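PDB 2ZIG: putative modification methylase, which probably transfers a methyl group from S-adenosyl-L-methionine to the N4 amino group of cytosine in DNA. Local coordinates for residues G127-N132 and R174-Y179. Residues are numbered along the deposited sequence; the frame is centred on the assembly and turned at random.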
loop_
_atom_site.group_PDB
_atom_site.type_symbol
_atom_site.label_atom_id
_atom_site.label_comp_id
_atom_site.label_asym_id
_atom_site.label_seq_id
_atom_site.Cartn_x
_atom_site.Cartn_y
_atom_site.Cartn_z
ATOM N N GLY B 127 -7.281 -15.823 6.026
ATOM C CA GLY B 127 -7.426 -16.769 4.930
ATOM C C GLY B 127 -7.552 -16.189 3.528
ATOM O O GLY B 127 -7.556 -16.928 2.544
ATOM N N PHE B 128 -7.664 -14.870 3.428
ATOM C CA PHE B 128 -7.793 -14.202 2.133
ATOM C C PHE B 128 -6.536 -14.294 1.268
ATOM O O PHE B 128 -5.421 -14.328 1.787
ATOM C CB PHE B 128 -8.110 -12.719 2.352
ATOM C CG PHE B 128 -9.543 -12.445 2.681
ATOM C CD1 PHE B 128 -10.518 -12.522 1.693
ATOM C CD2 PHE B 128 -9.921 -12.119 3.977
ATOM C CE1 PHE B 128 -11.851 -12.277 1.989
ATOM C CE2 PHE B 128 -11.252 -11.872 4.280
ATOM C CZ PHE B 128 -12.219 -11.951 3.283
ATOM N N ASP B 129 -6.721 -14.340 -0.050
ATOM C CA ASP B 129 -5.585 -14.348 -0.973
ATOM C C ASP B 129 -5.385 -12.889 -1.325
ATOM O O ASP B 129 -6.296 -12.245 -1.844
ATOM C CB ASP B 129 -5.892 -15.085 -2.279
ATOM C CG ASP B 129 -5.632 -16.562 -2.196
ATOM O OD1 ASP B 129 -4.673 -16.961 -1.511
ATOM O OD2 ASP B 129 -6.379 -17.326 -2.838
ATOM N N ASN B 130 -4.209 -12.352 -1.058
ATOM C CA ASN B 130 -3.993 -10.960 -1.396
ATOM C C ASN B 130 -3.754 -10.751 -2.890
ATOM O O ASN B 130 -2.965 -11.453 -3.509
ATOM C CB ASN B 130 -2.815 -10.393 -0.603
ATOM C CG ASN B 130 -2.493 -8.973 -0.998
ATOM O OD1 ASN B 130 -1.557 -8.732 -1.756
ATOM N ND2 ASN B 130 -3.283 -8.022 -0.504
ATOM N N LEU B 131 -4.460 -9.785 -3.459
ATOM C CA LEU B 131 -4.305 -9.428 -4.858
ATOM C C LEU B 131 -3.715 -8.010 -4.867
ATOM O O LEU B 131 -3.676 -7.339 -3.829
ATOM C CB LEU B 131 -5.663 -9.446 -5.559
ATOM C CG LEU B 131 -6.120 -10.723 -6.295
ATOM C CD1 LEU B 131 -5.612 -11.970 -5.610
ATOM C CD2 LEU B 131 -7.644 -10.724 -6.385
ATOM N N ASN B 132 -3.247 -7.555 -6.021
ATOM C CA ASN B 132 -2.683 -6.221 -6.093
ATOM C C ASN B 132 -3.761 -5.167 -5.889
ATOM O O ASN B 132 -4.857 -5.256 -6.435
ATOM C CB ASN B 132 -1.989 -5.993 -7.437
ATOM C CG ASN B 132 -0.517 -6.315 -7.380
ATOM O OD1 ASN B 132 0.126 -6.105 -6.355
ATOM N ND2 ASN B 132 0.029 -6.813 -8.479
ATOM N N ARG B 174 -9.248 -11.773 -2.105
ATOM C CA ARG B 174 -10.049 -12.847 -2.680
ATOM C C ARG B 174 -10.163 -14.086 -1.812
ATOM O O ARG B 174 -9.190 -14.519 -1.197
ATOM C CB ARG B 174 -9.475 -13.242 -4.045
ATOM C CG ARG B 174 -10.313 -14.247 -4.818
ATOM C CD ARG B 174 -9.873 -14.329 -6.276
ATOM N NE ARG B 174 -8.505 -14.819 -6.419
ATOM C CZ ARG B 174 -7.823 -14.816 -7.563
ATOM N NH1 ARG B 174 -6.582 -15.281 -7.605
ATOM N NH2 ARG B 174 -8.376 -14.338 -8.668
ATOM N N LYS B 175 -11.369 -14.647 -1.760
ATOM C CA LYS B 175 -11.604 -15.863 -0.997
ATOM C C LYS B 175 -11.273 -17.014 -1.930
ATOM O O LYS B 175 -11.942 -17.210 -2.943
ATOM C CB LYS B 175 -13.067 -15.981 -0.566
ATOM C CG LYS B 175 -13.378 -17.320 0.110
ATOM C CD LYS B 175 -14.831 -17.430 0.528
ATOM C CE LYS B 175 -15.087 -18.749 1.235
ATOM N NZ LYS B 175 -16.495 -18.873 1.697
ATOM N N PRO B 176 -10.232 -17.789 -1.610
ATOM C CA PRO B 176 -9.854 -18.914 -2.464
ATOM C C PRO B 176 -10.962 -19.961 -2.495
ATOM O O PRO B 176 -12.006 -19.784 -1.869
ATOM C CB PRO B 176 -8.585 -19.431 -1.798
ATOM C CG PRO B 176 -8.854 -19.178 -0.363
ATOM C CD PRO B 176 -9.442 -17.786 -0.367
ATOM N N GLY B 177 -10.738 -21.045 -3.230
ATOM C CA GLY B 177 -11.738 -22.096 -3.293
ATOM C C GLY B 177 -12.199 -22.445 -4.691
ATOM O O GLY B 177 -13.043 -23.324 -4.869
ATOM N N GLY B 178 -11.653 -21.761 -5.688
ATOM C CA GLY B 178 -12.047 -22.045 -7.053
ATOM C C GLY B 178 -12.594 -20.815 -7.738
ATOM O O GLY B 178 -12.967 -19.843 -7.083
ATOM N N TYR B 179 -12.653 -20.864 -9.063
ATOM C CA TYR B 179 -13.137 -19.741 -9.848
ATOM C C TYR B 179 -14.644 -19.551 -9.777
ATOM O O TYR B 179 -15.345 -20.259 -9.056
ATOM C CB TYR B 179 -12.710 -19.899 -11.306
ATOM C CG TYR B 179 -11.218 -20.052 -11.494
ATOM C CD1 TYR B 179 -10.555 -21.203 -11.065
ATOM C CD2 TYR B 179 -10.468 -19.050 -12.109
ATOM C CE1 TYR B 179 -9.182 -21.355 -11.244
ATOM C CE2 TYR B 179 -9.093 -19.189 -12.295
ATOM C CZ TYR B 179 -8.457 -20.345 -11.861
ATOM O OH TYR B 179 -7.098 -20.493 -12.048
#
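Asp129 and Arg174 form an antiparallel hydrogen-bonded pair: Asp129 N gives its hydrogen to Arg174 O at 2.7 Å, almost straight at 174°, and Arg174 N returns one to Asp129 O at 3.0 Å. The pair closes one end of the ladder between strands 129-137 and 167-174, where the first strand begins and the second runs out. Both side chains leave on the same face of the sheet, Asp129 CB 4.4 Å from Arg174 CB. Leu131, on that face too, crosses the arginine: its CD2 meets Arg174 CB at 3.9 Å, while its CD1 lies over one face of the guanidinium, 3.8 Å above the plane and offset toward the rim. Arg174 starts extended, CG anti to the backbone N, and its bend at chi3 (64°) brings NE beside the Leu131 methyls. An alanine at Leu131 would probably leave that guanidinium face and Arg174 CB without their methyl partners, giving the arginine more room to turn. Beyond the last bridge, Pro176 sets CB 3.2 Å from Asp129 OD2 and CD 3.6 Å from Gly127 O. Across the dimer interface, Arg109 of the second subunit salt-bridges Asp129 OD1 and packs on Pro176. On the other side of the pair, the Phe128 ring turns its edge to the already bonded Arg174 O, with CD1 3.8 Å away. Gly127, at positive phi, ends helix 115-125 in a Schellman motif; Phe128 then leads the chain into the strand at Asp129. In the mixed sheet of this Rossmann-like methyltransferase fold, strand 167-174 separates strand 129-137 from strand 91-97, whose Arg92 touches both Leu131 and Arg174. Phe84 of helix 66-86 meets the Phe128 ring edge-to-face and takes a cation-pi contact from Lys175, whose NZ is also hydrogen-bonded to Leu87 O.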